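Glycerol kinase, putative (Plasmodium falciparum, PDB 2W40) probably catalyses the ATP-dependent phosphorylation of glycerol to sn-glycerol 3-phosphate, the entry step of glycerol degradation. Local coordinates at residues D183-S188 against K220-N225; I76-I81 against V450-E455; N324-D329 against T375-I380; E112-F117 against S139-L144; K281-T286 against Y305-S310. All blocks are in the same frame, centred on the assembly; numbering follows the deposited sequence.

Interaction 1: D183-S188 against K220-N225; sequences DVTNAS and KSNCSN
Asp183 tucks its CG between its backbone N and carbonyl carbon (chi1 75°), so the carboxylate folds back over the start of helix 184-187. Asn222 sets its CG beside its own backbone N (chi1 -64°), and its amide swings toward that carboxylate. The two side chains cross obliquely, with carboxylate and amide planes 52° apart. Asn222 ND2 gives a bent, weak hydrogen bond to Asp183 OD2 at 3.1 Å. The same amide bonds to Cys245 O, and Asn222 OD1 accepts from Lys296 N, so its rotation is fixed from outside. Asp183 OD2 is gripped hard. Thr185 OG1 donates to Asp183 OD2 along the syn lone pair at a very short 2.5 Å, and Asn186 N reaches Asp183 OD2 from above the carboxylate plane at 3.3 Å. Asp183 OD1 takes a nearly straight bond from Asn186 ND2 at 2.8 Å, in the amide plane. This many donors on a buried carboxylate would probably favour its charged form. The backbones meet as well. Val184 N donates to Lys220 O at 3.0 Å, nearly along the C=O axis. Asp183 CA sits close to the same oxygen. Val184 CG2 and Thr185 CG2 each pack against Asn222 OD1 at 3.9 Å. Asp183 is thus both the N-cap of helix 184-187 and a parallel bridge partner of Lys220, a strand-to-helix junction in the FGGY N-terminal region.

Interaction 2: I76-I81 against V450-E455; sequences IKCIGI and VLAGLE. With EDO (1,2-ethanediol), chain B; EDO (1,2-ethanediol), chain D.
Strand 74-83 belongs to the mixed sheet of the N-terminal FGGY region, and helix 443-455 from the C-terminal FGGY region packs on it. This is helix-on-sheet packing between parts far apart in sequence. The short segments run at 142° to each other, with axes 7.0 Å apart at closest approach. Gly80 and Ala452 have the nearest pair of CA atoms, 4.9 Å apart. The methyl of Ala452 points at the strand. Ala452 CB lies 3.6 Å from Gly80 N and 3.7 Å from Ile79 O, so it rests on the peptide joining these residues. Gly80 has no side chain to hold the helix off. Cys78 also points to the helix. Cys78 SG stands between the backbone N and the carbonyl carbon (chi1 51°), which places it 3.8 Å from Ala452 CB and 3.7 Å from Ala452 O. That carbonyl oxygen is hydrogen-bonded to Thr243 OG1 on the adjacent strand 241-247. At the margins, Ile76 N donates a straight bond to O1 of an ethanediol at 2.8 Å. A second ethanediol touches Leu454 CB and makes a weak bond to Glu455 OE1. Both are probably from the crystallisation liquor. Across the two segments the contact is van der Waals packing: a methyl, a thiol sulphur and bare backbone meet with little bulk between them, so helix and strand lie close through small residues.

Interaction 3: N324-D329 against T375-I380; sequences NKLIDD and TERSHI
Arg377 leaves helix 377-403 with CB directed at the loop 324-329 and 3.5 Å from Leu326 O. Its CG turns beside the backbone N (chi1 -66°) and meets Leu326 CD2 at 4.1 Å. CD passes 3.5 Å from Leu326 O, and the chain then bends (chi3 -66°) to bring the guanidinium over to Lys325 and Asp328. Near the guanidinium plane, Arg377 NH1 donates to Lys325 O at 3.0 Å, from above the carbonyl plane. Arg377 NH1 also bonds almost straight to Asp328 OD1 at 2.8 Å, from above the carboxylate plane, as part of a salt bridge. NH2 adds a long, weak bond to Asp328 OD2. The carboxylate and guanidinium planes are 49° apart. Beside the arginine, Leu326 CD1 packs loosely on Ile380 CG2. Asn324 of the second subunit packs on Arg377, so the contact lies at the subunit interface. Lys325 has positive phi, and the carbonyl held by Arg377 belongs to the C-prime residue of the Schellman motif that ends helix 315-323.

Interaction 4: E112-F117 against S139-L144; sequences ELVTEF and SAFKIL
Aromatic contact comes first. The rings of Phe117 and Phe141 form an offset edge-to-face pair, centroids 5.5 Å apart and planes at 83°. The edge of Phe141 points to the face of Phe117. Phe117 CB lies at the edge of the Phe141 ring, near its plane, 3.7 Å from Phe141 CZ. The two side chains slide past each other in opposite directions. A CH-pi contact holds one face of the same ring. Val114 CG2, set beside its backbone N, sits 3.5 Å from the centroid of Phe141, only 10° off the ring normal. Phe141 is therefore met over a face and at an edge from one helix. Further edge-to-face partners are Phe134 and Phe208. Apolar packing completes the set. Leu144 turns its CG anti to the backbone N and reaches Phe117 tip to tip, Leu144 CD2 to Phe117 CZ 3.4 Å. Leu113 CB lies 3.9 Å from Phe141 CD1. Leu113 CD2 meets Leu144 CD2 more loosely. The backbones stay well apart, with the axes of the short segments 10.6 Å from each other, so side chains bridge the gap. This is steep helix-helix packing, at 105°, between helices 111-118 and 140-149 of the FGGY N-terminal region, with Phe141 directed between the side chains of the other helix.

Interaction 5: K281-T286 against Y305-S310; sequences KVVYST and YALEGS
The Tyr305 ring has Val282 CG2 over the centre of one face, 3.5 Å from the ring centroid and 15° off its normal. That methyl comes nearest to Tyr305 CE2 and CZ, both at 3.4 Å. The other methyl, Val282 CG1, lies on a face of the Tyr284 ring, offset toward its rim. Val282 therefore sits between two tyrosines, CG1 anti to the backbone N (chi1 177°) and CG2 beside it. Tyr305 OH bonds to Ile195 O, which holds the far end of its ring. Strand 304-311 belongs to the mixed sheet of the FGGY C-terminal region. The loop 281-286, which links strands 272-279 and 290-295 of that sheet, runs beside strand 304-311, the touching parts about 20° apart in direction, without direct backbone pairing. A water joins them instead, accepting from Val283 N at 3.0 Å and donating weakly to Ala306 O. Further along, Leu307 crosses Val283 at about a right angle. Leu307 CD1 meets Val283 CG1 at 3.8 Å, and Leu307 CD2 rests 3.4 Å from Val283 O.

Overall arrangement
Interactions 1 and 2 touch: Cys223 SG lies 3.5 Å from Leu451 O, and Glu455 OE1 lies 3.3 Å from Cys223 C. Their centres are about 14 Å apart. Interaction 2 joins the N- and C-terminal FGGY regions and closes a long loop of chain that contains the other four. Interaction 5 approaches interaction 1 to about 7 Å between nearest atoms. Both border strand 290-295, which bears Ile293 near Val184 and Tyr305. Interaction 4 comes within about 6 Å of interaction 1 between nearest atoms, without touching. Interaction 3 stands apart, about 41 Å from interaction 1 between centres. It is the nearest of the five to the ADP-binding residues, the Ile327 side chain about 9 Å from that of Ser334; no ADP is bound to this chain.

Interaction 1: D183-S188 against K220-N225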
# COMPACT_ATOMS: atom_id res chain seq x y z
N ASP C 183 -31.51 11.41 -22.26
CA ASP C 183 -32.34 10.20 -22.36
C ASP C 183 -32.72 9.70 -20.99
O ASP C 183 -32.12 10.08 -19.96
CB ASP C 183 -31.65 9.12 -23.16
CG ASP C 183 -30.56 8.48 -22.37
OD1 ASP C 183 -29.42 8.99 -22.42
OD2 ASP C 183 -30.83 7.52 -21.62
N VAL C 184 -33.80 8.93 -20.93
CA VAL C 184 -34.32 8.48 -19.64
C VAL C 184 -33.32 7.72 -18.74
O VAL C 184 -33.37 7.82 -17.50
CB VAL C 184 -35.53 7.53 -19.84
CG1 VAL C 184 -36.79 8.21 -20.36
CG2 VAL C 184 -35.17 6.36 -20.72
N THR C 185 -32.38 7.00 -19.30
CA THR C 185 -31.35 6.31 -18.50
C THR C 185 -30.35 7.28 -17.82
O THR C 185 -30.16 7.20 -16.60
CB THR C 185 -30.62 5.19 -19.24
OG1 THR C 185 -29.75 5.72 -20.27
CG2 THR C 185 -31.66 4.19 -19.81
N ASN C 186 -29.84 8.26 -18.59
CA ASN C 186 -28.98 9.26 -18.02
C ASN C 186 -29.71 10.18 -17.04
O ASN C 186 -29.16 10.49 -15.98
CB ASN C 186 -28.32 10.09 -19.12
CG ASN C 186 -27.03 9.40 -19.66
OD1 ASN C 186 -26.04 9.29 -18.93
ND2 ASN C 186 -27.03 9.02 -20.91
N ALA C 187 -30.95 10.54 -17.36
CA ALA C 187 -31.74 11.39 -16.45
C ALA C 187 -31.93 10.69 -15.10
O ALA C 187 -32.03 11.36 -14.05
CB ALA C 187 -33.08 11.83 -17.03
N SER C 188 -32.02 9.36 -15.09
CA SER C 188 -32.27 8.58 -13.87
C SER C 188 -31.04 8.55 -12.89
O SER C 188 -31.16 8.06 -11.77
CB SER C 188 -32.71 7.18 -14.23
OG SER C 188 -31.61 6.34 -14.54
N LYS C 220 -35.61 12.29 -23.42
CA LYS C 220 -36.03 11.56 -24.60
C LYS C 220 -36.00 10.06 -24.35
O LYS C 220 -35.35 9.58 -23.46
CB LYS C 220 -35.07 11.83 -25.76
CG LYS C 220 -34.98 13.34 -26.17
CD LYS C 220 -35.85 13.72 -27.20
CE LYS C 220 -35.17 13.65 -28.55
NZ LYS C 220 -36.27 13.84 -29.57
N SER C 221 -36.66 9.33 -25.22
CA SER C 221 -36.52 7.85 -25.22
C SER C 221 -35.14 7.52 -25.84
O SER C 221 -34.41 8.39 -26.38
CB SER C 221 -37.69 7.18 -26.00
OG SER C 221 -37.57 7.51 -27.38
N ASN C 222 -34.72 6.28 -25.69
CA ASN C 222 -33.39 5.88 -26.13
C ASN C 222 -33.17 5.83 -27.67
O ASN C 222 -32.06 6.03 -28.13
CB ASN C 222 -32.97 4.52 -25.52
CG ASN C 222 -32.85 4.56 -24.00
OD1 ASN C 222 -33.57 3.89 -23.25
ND2 ASN C 222 -31.96 5.42 -23.54
N CYS C 223 -34.23 5.52 -28.42
CA CYS C 223 -34.23 5.62 -29.87
C CYS C 223 -35.05 6.90 -30.19
O CYS C 223 -36.24 6.97 -29.90
CB CYS C 223 -34.95 4.42 -30.40
SG CYS C 223 -34.17 2.84 -30.15
N SER C 224 -34.45 7.89 -30.81
CA SER C 224 -35.13 9.18 -31.00
C SER C 224 -34.42 10.04 -32.03
O SER C 224 -33.37 9.69 -32.46
CB SER C 224 -35.33 9.90 -29.63
OG SER C 224 -36.39 10.88 -29.70
N ASN C 225 -34.99 11.16 -32.42
CA ASN C 225 -34.32 12.15 -33.25
C ASN C 225 -33.63 13.12 -32.30
O ASN C 225 -34.28 14.01 -31.78
CB ASN C 225 -35.32 12.88 -34.08
CG ASN C 225 -34.66 13.85 -35.07
OD1 ASN C 225 -33.46 13.98 -35.05
ND2 ASN C 225 -35.45 14.46 -35.99

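Interaction 2: I76-I81 against V450-E455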
# COMPACT_ATOMS: atom_id res chain seq x y z
N ILE C 76 -22.46 6.78 -43.70
CA ILE C 76 -22.71 6.74 -42.22
C ILE C 76 -24.21 6.88 -42.05
O ILE C 76 -24.75 7.90 -42.37
CB ILE C 76 -21.96 7.87 -41.44
CG1 ILE C 76 -20.50 7.85 -41.83
CG2 ILE C 76 -22.17 7.70 -39.98
CD1 ILE C 76 -19.70 8.94 -41.41
N LYS C 77 -24.88 5.84 -41.62
CA LYS C 77 -26.34 5.80 -41.58
C LYS C 77 -26.89 6.61 -40.41
O LYS C 77 -27.94 7.26 -40.49
CB LYS C 77 -26.82 4.37 -41.45
CG LYS C 77 -26.59 3.53 -42.75
CD LYS C 77 -27.38 4.10 -43.82
CE LYS C 77 -27.61 3.07 -44.92
NZ LYS C 77 -28.51 1.87 -44.46
N CYS C 78 -26.17 6.51 -39.29
CA CYS C 78 -26.62 7.13 -38.04
C CYS C 78 -25.50 7.09 -37.02
O CYS C 78 -24.49 6.41 -37.21
CB CYS C 78 -27.81 6.39 -37.50
SG CYS C 78 -27.60 4.66 -37.38
N ILE C 79 -25.75 7.78 -35.89
CA ILE C 79 -24.81 7.89 -34.78
C ILE C 79 -25.55 7.51 -33.51
O ILE C 79 -26.64 8.02 -33.27
CB ILE C 79 -24.19 9.32 -34.66
CG1 ILE C 79 -23.42 9.65 -35.92
CG2 ILE C 79 -23.42 9.47 -33.37
CD1 ILE C 79 -23.13 11.22 -36.02
N GLY C 80 -25.00 6.60 -32.71
CA GLY C 80 -25.46 6.35 -31.33
C GLY C 80 -24.39 6.84 -30.33
O GLY C 80 -23.19 6.80 -30.61
N ILE C 81 -24.89 7.38 -29.22
CA ILE C 81 -24.07 7.97 -28.19
C ILE C 81 -24.29 7.22 -26.88
O ILE C 81 -25.44 6.98 -26.46
CB ILE C 81 -24.40 9.46 -28.01
CG1 ILE C 81 -23.92 10.18 -29.27
CG2 ILE C 81 -23.75 10.00 -26.73
CD1 ILE C 81 -24.14 11.65 -29.34
N VAL C 450 -26.93 -0.61 -31.74
CA VAL C 450 -28.25 -1.25 -31.83
C VAL C 450 -29.39 -0.20 -31.77
O VAL C 450 -30.31 -0.21 -32.64
CB VAL C 450 -28.46 -2.45 -30.82
CG1 VAL C 450 -29.97 -2.90 -30.74
CG2 VAL C 450 -27.45 -3.61 -31.15
N LEU C 451 -29.33 0.67 -30.77
CA LEU C 451 -30.40 1.61 -30.63
C LEU C 451 -30.44 2.56 -31.86
O LEU C 451 -31.51 2.83 -32.39
CB LEU C 451 -30.25 2.42 -29.30
CG LEU C 451 -30.40 1.74 -27.96
CD1 LEU C 451 -29.78 2.72 -26.89
CD2 LEU C 451 -31.82 1.39 -27.73
N ALA C 452 -29.29 3.08 -32.29
CA ALA C 452 -29.21 4.03 -33.37
C ALA C 452 -29.78 3.38 -34.69
O ALA C 452 -30.62 3.96 -35.40
CB ALA C 452 -27.80 4.51 -33.54
N GLY C 453 -29.31 2.16 -34.97
CA GLY C 453 -29.80 1.42 -36.11
C GLY C 453 -31.26 1.12 -36.12
O GLY C 453 -31.93 1.18 -37.14
N LEU C 454 -31.77 0.71 -35.00
CA LEU C 454 -33.21 0.42 -34.87
C LEU C 454 -34.03 1.67 -35.16
O LEU C 454 -35.03 1.60 -35.87
CB LEU C 454 -33.53 -0.11 -33.52
CG LEU C 454 -33.20 -1.62 -33.30
CD1 LEU C 454 -33.36 -1.99 -31.79
CD2 LEU C 454 -33.94 -2.65 -34.23
N GLU C 455 -33.52 2.83 -34.74
CA GLU C 455 -34.25 4.10 -34.89
C GLU C 455 -34.38 4.46 -36.40
O GLU C 455 -35.44 5.03 -36.84
CB GLU C 455 -33.60 5.22 -34.10
CG GLU C 455 -34.28 6.55 -34.36
CD GLU C 455 -35.68 6.79 -33.87
OE1 GLU C 455 -36.26 5.90 -33.14
OE2 GLU C 455 -36.23 7.96 -34.11
C1 EDO B . -21.37 10.26 -44.47
O1 EDO B . -22.15 9.22 -45.07
C2 EDO B . -20.05 10.79 -45.07
O2 EDO B . -19.25 9.77 -45.71
C1 EDO D . -36.68 0.58 -32.17
O1 EDO D . -37.68 -0.44 -32.16
C2 EDO D . -37.28 1.88 -31.79
O2 EDO D . -37.32 2.74 -32.95

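Interaction 3: N324-D329 against T375-I380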
# COMPACT_ATOMS: atom_id res chain seq x y z
N ASN C 324 1.39 4.65 -9.92
CA ASN C 324 2.27 4.60 -8.75
C ASN C 324 3.23 3.42 -8.78
O ASN C 324 3.89 3.16 -7.78
CB ASN C 324 1.41 4.63 -7.51
CG ASN C 324 0.63 5.92 -7.44
OD1 ASN C 324 -0.60 5.98 -7.75
ND2 ASN C 324 1.34 6.96 -7.28
N LYS C 325 3.36 2.80 -9.98
CA LYS C 325 4.48 1.91 -10.29
C LYS C 325 4.36 0.54 -9.69
O LYS C 325 5.31 -0.22 -9.73
CB LYS C 325 5.87 2.49 -9.94
CG LYS C 325 6.16 3.88 -10.40
CD LYS C 325 5.97 4.09 -11.84
CE LYS C 325 6.44 5.51 -12.17
NZ LYS C 325 5.41 6.31 -12.84
N LEU C 326 3.19 0.20 -9.19
CA LEU C 326 2.95 -1.11 -8.65
C LEU C 326 2.68 -2.14 -9.76
O LEU C 326 2.81 -3.33 -9.53
CB LEU C 326 1.83 -1.02 -7.65
CG LEU C 326 2.24 -0.29 -6.36
CD1 LEU C 326 1.03 0.15 -5.51
CD2 LEU C 326 3.27 -1.09 -5.53
N ILE C 327 2.26 -1.68 -10.94
CA ILE C 327 2.15 -2.56 -12.08
C ILE C 327 2.85 -1.81 -13.20
O ILE C 327 2.83 -0.59 -13.31
CB ILE C 327 0.70 -2.99 -12.32
CG1 ILE C 327 0.58 -4.24 -13.20
CG2 ILE C 327 -0.11 -1.83 -12.86
CD1 ILE C 327 -0.88 -4.72 -13.50
N ASP C 328 3.58 -2.56 -14.02
CA ASP C 328 4.26 -1.95 -15.19
C ASP C 328 3.28 -1.78 -16.37
O ASP C 328 3.46 -0.89 -17.18
CB ASP C 328 5.45 -2.86 -15.62
CG ASP C 328 6.60 -2.90 -14.58
OD1 ASP C 328 6.69 -2.04 -13.68
OD2 ASP C 328 7.44 -3.79 -14.67
N ASP C 329 2.27 -2.67 -16.50
CA ASP C 329 1.22 -2.54 -17.52
C ASP C 329 0.00 -3.36 -17.19
O ASP C 329 0.14 -4.54 -16.79
CB ASP C 329 1.75 -3.06 -18.87
CG ASP C 329 0.87 -2.63 -20.06
OD1 ASP C 329 1.08 -1.49 -20.55
OD2 ASP C 329 -0.08 -3.39 -20.42
N THR C 375 6.05 -9.71 1.02
CA THR C 375 5.04 -9.13 0.10
C THR C 375 5.74 -8.33 -0.98
O THR C 375 6.63 -7.55 -0.72
CB THR C 375 4.06 -8.23 0.88
OG1 THR C 375 3.52 -8.99 1.97
CG2 THR C 375 2.96 -7.58 -0.07
N GLU C 376 5.26 -8.53 -2.22
CA GLU C 376 5.76 -7.90 -3.41
C GLU C 376 4.64 -7.16 -4.09
O GLU C 376 3.45 -7.33 -3.78
CB GLU C 376 6.23 -8.93 -4.45
CG GLU C 376 7.22 -9.89 -3.93
CD GLU C 376 8.13 -10.39 -4.99
OE1 GLU C 376 7.93 -10.09 -6.21
OE2 GLU C 376 9.06 -11.08 -4.57
N ARG C 377 5.02 -6.33 -5.05
CA ARG C 377 4.03 -5.61 -5.90
C ARG C 377 2.93 -6.52 -6.40
O ARG C 377 1.73 -6.19 -6.36
CB ARG C 377 4.73 -5.04 -7.19
CG ARG C 377 5.66 -4.05 -6.99
CD ARG C 377 6.05 -3.41 -8.28
NE ARG C 377 6.78 -4.23 -9.25
CZ ARG C 377 6.83 -3.90 -10.54
NH1 ARG C 377 6.23 -2.78 -10.98
NH2 ARG C 377 7.52 -4.65 -11.42
N SER C 378 3.34 -7.67 -6.88
CA SER C 378 2.43 -8.68 -7.42
C SER C 378 1.31 -9.03 -6.45
O SER C 378 0.16 -9.14 -6.84
CB SER C 378 3.20 -9.95 -7.82
OG SER C 378 3.59 -10.72 -6.63
N HIS C 379 1.62 -9.24 -5.18
CA HIS C 379 0.61 -9.60 -4.21
C HIS C 379 -0.37 -8.46 -3.96
O HIS C 379 -1.57 -8.67 -3.75
CB HIS C 379 1.24 -9.98 -2.86
CG HIS C 379 2.29 -11.03 -2.92
ND1 HIS C 379 2.03 -12.38 -3.09
CD2 HIS C 379 3.61 -10.93 -2.69
CE1 HIS C 379 3.17 -13.06 -2.99
NE2 HIS C 379 4.14 -12.20 -2.76
N ILE C 380 0.14 -7.23 -3.99
CA ILE C 380 -0.72 -6.02 -3.81
C ILE C 380 -1.68 -5.87 -4.98
O ILE C 380 -2.84 -5.59 -4.79
CB ILE C 380 0.15 -4.76 -3.58
CG1 ILE C 380 1.02 -4.98 -2.29
CG2 ILE C 380 -0.68 -3.47 -3.67
CD1 ILE C 380 2.16 -3.89 -2.05

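Interaction 4: E112-F117 against S139-L144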
# COMPACT_ATOMS: atom_id res chain seq x y z
N GLU C 112 -19.27 15.84 2.71
CA GLU C 112 -19.77 16.68 3.82
C GLU C 112 -21.24 17.16 3.63
O GLU C 112 -22.08 17.03 4.55
CB GLU C 112 -18.80 17.86 4.13
CG GLU C 112 -19.38 18.85 5.13
CD GLU C 112 -18.44 19.99 5.54
OE1 GLU C 112 -17.46 20.31 4.81
OE2 GLU C 112 -18.73 20.59 6.59
N LEU C 113 -21.55 17.61 2.41
CA LEU C 113 -22.92 18.04 1.97
C LEU C 113 -23.88 16.93 2.07
O LEU C 113 -25.03 17.13 2.55
CB LEU C 113 -23.02 18.64 0.53
CG LEU C 113 -22.54 20.03 0.30
CD1 LEU C 113 -22.39 20.14 -1.27
CD2 LEU C 113 -23.54 20.98 0.96
N VAL C 114 -23.48 15.73 1.59
CA VAL C 114 -24.40 14.59 1.71
C VAL C 114 -24.75 14.24 3.18
O VAL C 114 -25.88 14.03 3.50
CB VAL C 114 -23.86 13.35 0.92
CG1 VAL C 114 -24.64 12.05 1.23
CG2 VAL C 114 -23.79 13.67 -0.60
N THR C 115 -23.75 14.25 4.08
CA THR C 115 -23.97 14.08 5.51
C THR C 115 -24.95 15.13 6.04
O THR C 115 -25.96 14.79 6.68
CB THR C 115 -22.66 14.13 6.22
OG1 THR C 115 -21.86 13.07 5.72
CG2 THR C 115 -22.84 14.01 7.79
N GLU C 116 -24.79 16.36 5.63
CA GLU C 116 -25.69 17.46 6.08
C GLU C 116 -27.13 17.33 5.61
O GLU C 116 -28.12 17.39 6.41
CB GLU C 116 -25.12 18.80 5.64
CG GLU C 116 -26.04 19.96 5.95
CD GLU C 116 -25.84 21.23 5.18
OE1 GLU C 116 -24.84 21.43 4.47
OE2 GLU C 116 -26.75 22.06 5.32
N PHE C 117 -27.29 17.07 4.28
CA PHE C 117 -28.60 16.94 3.75
C PHE C 117 -29.29 15.68 4.18
O PHE C 117 -30.55 15.65 4.33
CB PHE C 117 -28.54 16.99 2.20
CG PHE C 117 -28.52 18.40 1.63
CD1 PHE C 117 -27.55 19.29 2.05
CD2 PHE C 117 -29.50 18.85 0.79
CE1 PHE C 117 -27.55 20.61 1.56
CE2 PHE C 117 -29.52 20.13 0.28
CZ PHE C 117 -28.54 21.04 0.68
N SER C 139 -25.54 13.01 -9.90
CA SER C 139 -25.11 14.35 -10.33
C SER C 139 -25.48 15.44 -9.31
O SER C 139 -24.76 16.46 -9.22
CB SER C 139 -25.75 14.74 -11.67
OG SER C 139 -25.47 13.78 -12.65
N ALA C 140 -26.62 15.24 -8.63
CA ALA C 140 -27.31 16.38 -7.94
C ALA C 140 -26.39 17.08 -6.92
O ALA C 140 -26.35 18.32 -6.89
CB ALA C 140 -28.55 15.92 -7.20
N PHE C 141 -25.68 16.33 -6.09
CA PHE C 141 -24.84 17.05 -5.08
C PHE C 141 -23.65 17.75 -5.67
O PHE C 141 -23.20 18.76 -5.14
CB PHE C 141 -24.36 16.13 -3.94
CG PHE C 141 -25.42 15.86 -2.90
CD1 PHE C 141 -25.53 16.71 -1.82
CD2 PHE C 141 -26.28 14.79 -3.00
CE1 PHE C 141 -26.49 16.54 -0.83
CE2 PHE C 141 -27.24 14.61 -2.00
CZ PHE C 141 -27.34 15.50 -0.91
N LYS C 142 -23.18 17.26 -6.81
CA LYS C 142 -22.15 18.00 -7.61
C LYS C 142 -22.69 19.31 -8.17
O LYS C 142 -21.99 20.34 -8.15
CB LYS C 142 -21.63 17.05 -8.66
CG LYS C 142 -20.90 16.01 -7.87
CD LYS C 142 -21.46 14.70 -8.07
CE LYS C 142 -20.71 13.85 -8.99
NZ LYS C 142 -20.06 12.79 -8.23
N ILE C 143 -23.92 19.29 -8.62
CA ILE C 143 -24.51 20.48 -9.16
C ILE C 143 -24.62 21.47 -7.97
O ILE C 143 -24.35 22.66 -8.11
CB ILE C 143 -25.89 20.16 -9.71
CG1 ILE C 143 -25.79 19.26 -11.02
CG2 ILE C 143 -26.69 21.45 -10.01
CD1 ILE C 143 -27.15 18.48 -11.42
N LEU C 144 -25.17 20.98 -6.84
CA LEU C 144 -25.29 21.79 -5.64
C LEU C 144 -23.96 22.41 -5.22
O LEU C 144 -23.85 23.63 -4.93
CB LEU C 144 -25.91 21.02 -4.52
CG LEU C 144 -26.10 21.80 -3.16
CD1 LEU C 144 -26.98 23.03 -3.31
CD2 LEU C 144 -26.67 20.80 -2.11

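Interaction 5: K281-T286 against Y305-S310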
# COMPACT_ATOMS: atom_id res chain seq x y z
N LYS C 281 -41.72 -3.62 -13.61
CA LYS C 281 -41.93 -3.40 -12.18
C LYS C 281 -40.75 -2.62 -11.66
O LYS C 281 -39.58 -2.98 -11.91
CB LYS C 281 -42.01 -4.74 -11.44
CG LYS C 281 -42.21 -4.63 -9.88
CD LYS C 281 -42.28 -6.01 -9.12
CE LYS C 281 -42.17 -5.82 -7.59
NZ LYS C 281 -41.87 -4.33 -7.13
N VAL C 282 -41.05 -1.58 -10.92
CA VAL C 282 -40.07 -0.82 -10.15
C VAL C 282 -39.85 -1.59 -8.86
O VAL C 282 -40.79 -1.80 -8.03
CB VAL C 282 -40.60 0.54 -9.82
CG1 VAL C 282 -39.62 1.37 -8.93
CG2 VAL C 282 -40.98 1.27 -11.15
N VAL C 283 -38.62 -2.00 -8.65
CA VAL C 283 -38.24 -2.68 -7.44
C VAL C 283 -37.34 -1.78 -6.63
O VAL C 283 -36.35 -1.35 -7.12
CB VAL C 283 -37.55 -4.02 -7.73
CG1 VAL C 283 -37.14 -4.71 -6.47
CG2 VAL C 283 -38.46 -4.92 -8.61
N TYR C 284 -37.71 -1.53 -5.37
CA TYR C 284 -36.93 -0.70 -4.49
C TYR C 284 -36.16 -1.64 -3.55
O TYR C 284 -36.75 -2.45 -2.82
CB TYR C 284 -37.78 0.23 -3.69
CG TYR C 284 -38.47 1.32 -4.46
CD1 TYR C 284 -37.76 2.44 -4.93
CD2 TYR C 284 -39.85 1.25 -4.71
CE1 TYR C 284 -38.42 3.43 -5.65
CE2 TYR C 284 -40.50 2.27 -5.38
CZ TYR C 284 -39.79 3.37 -5.88
OH TYR C 284 -40.55 4.37 -6.55
N SER C 285 -34.85 -1.42 -3.48
CA SER C 285 -33.95 -2.26 -2.70
C SER C 285 -34.12 -1.94 -1.22
O SER C 285 -34.39 -0.82 -0.84
CB SER C 285 -32.49 -2.01 -3.11
OG SER C 285 -31.59 -2.84 -2.46
N THR C 286 -33.96 -2.96 -0.42
CA THR C 286 -33.68 -2.78 1.03
C THR C 286 -32.25 -3.18 1.44
O THR C 286 -31.92 -3.21 2.69
CB THR C 286 -34.67 -3.56 1.90
OG1 THR C 286 -34.49 -4.95 1.69
CG2 THR C 286 -36.12 -3.15 1.61
N TYR C 305 -37.23 -1.50 -16.09
CA TYR C 305 -36.46 -1.11 -14.93
C TYR C 305 -35.36 -2.10 -14.61
O TYR C 305 -35.33 -3.19 -15.10
CB TYR C 305 -37.40 -0.89 -13.74
CG TYR C 305 -38.22 0.32 -13.88
CD1 TYR C 305 -37.71 1.55 -13.45
CD2 TYR C 305 -39.51 0.28 -14.43
CE1 TYR C 305 -38.49 2.70 -13.56
CE2 TYR C 305 -40.34 1.42 -14.51
CZ TYR C 305 -39.84 2.65 -14.08
OH TYR C 305 -40.52 3.82 -14.21
N ALA C 306 -34.50 -1.70 -13.69
CA ALA C 306 -33.36 -2.50 -13.28
C ALA C 306 -33.02 -2.19 -11.82
O ALA C 306 -33.41 -1.15 -11.26
CB ALA C 306 -32.15 -2.32 -14.14
N LEU C 307 -32.32 -3.11 -11.21
CA LEU C 307 -31.59 -2.96 -9.91
C LEU C 307 -30.15 -2.96 -10.27
O LEU C 307 -29.73 -3.74 -11.12
CB LEU C 307 -31.95 -4.04 -8.90
CG LEU C 307 -33.16 -3.82 -8.09
CD1 LEU C 307 -33.46 -5.07 -7.14
CD2 LEU C 307 -33.16 -2.55 -7.23
N GLU C 308 -29.39 -2.08 -9.68
CA GLU C 308 -27.97 -1.94 -10.03
C GLU C 308 -27.09 -1.89 -8.79
O GLU C 308 -27.38 -1.19 -7.80
CB GLU C 308 -27.67 -0.64 -10.80
CG GLU C 308 -26.16 -0.35 -11.04
CD GLU C 308 -25.83 0.85 -11.93
OE1 GLU C 308 -26.64 1.17 -12.84
OE2 GLU C 308 -24.75 1.43 -11.71
N GLY C 309 -25.99 -2.63 -8.90
CA GLY C 309 -24.88 -2.64 -7.96
C GLY C 309 -23.68 -2.05 -8.61
O GLY C 309 -23.22 -2.52 -9.63
N SER C 310 -23.20 -0.94 -8.02
CA SER C 310 -22.10 -0.15 -8.57
C SER C 310 -20.86 -0.26 -7.71
O SER C 310 -20.95 -0.16 -6.52
CB SER C 310 -22.53 1.34 -8.66
OG SER C 310 -23.88 1.55 -9.14
O HOH W 1 -36.32 -1.99 -10.54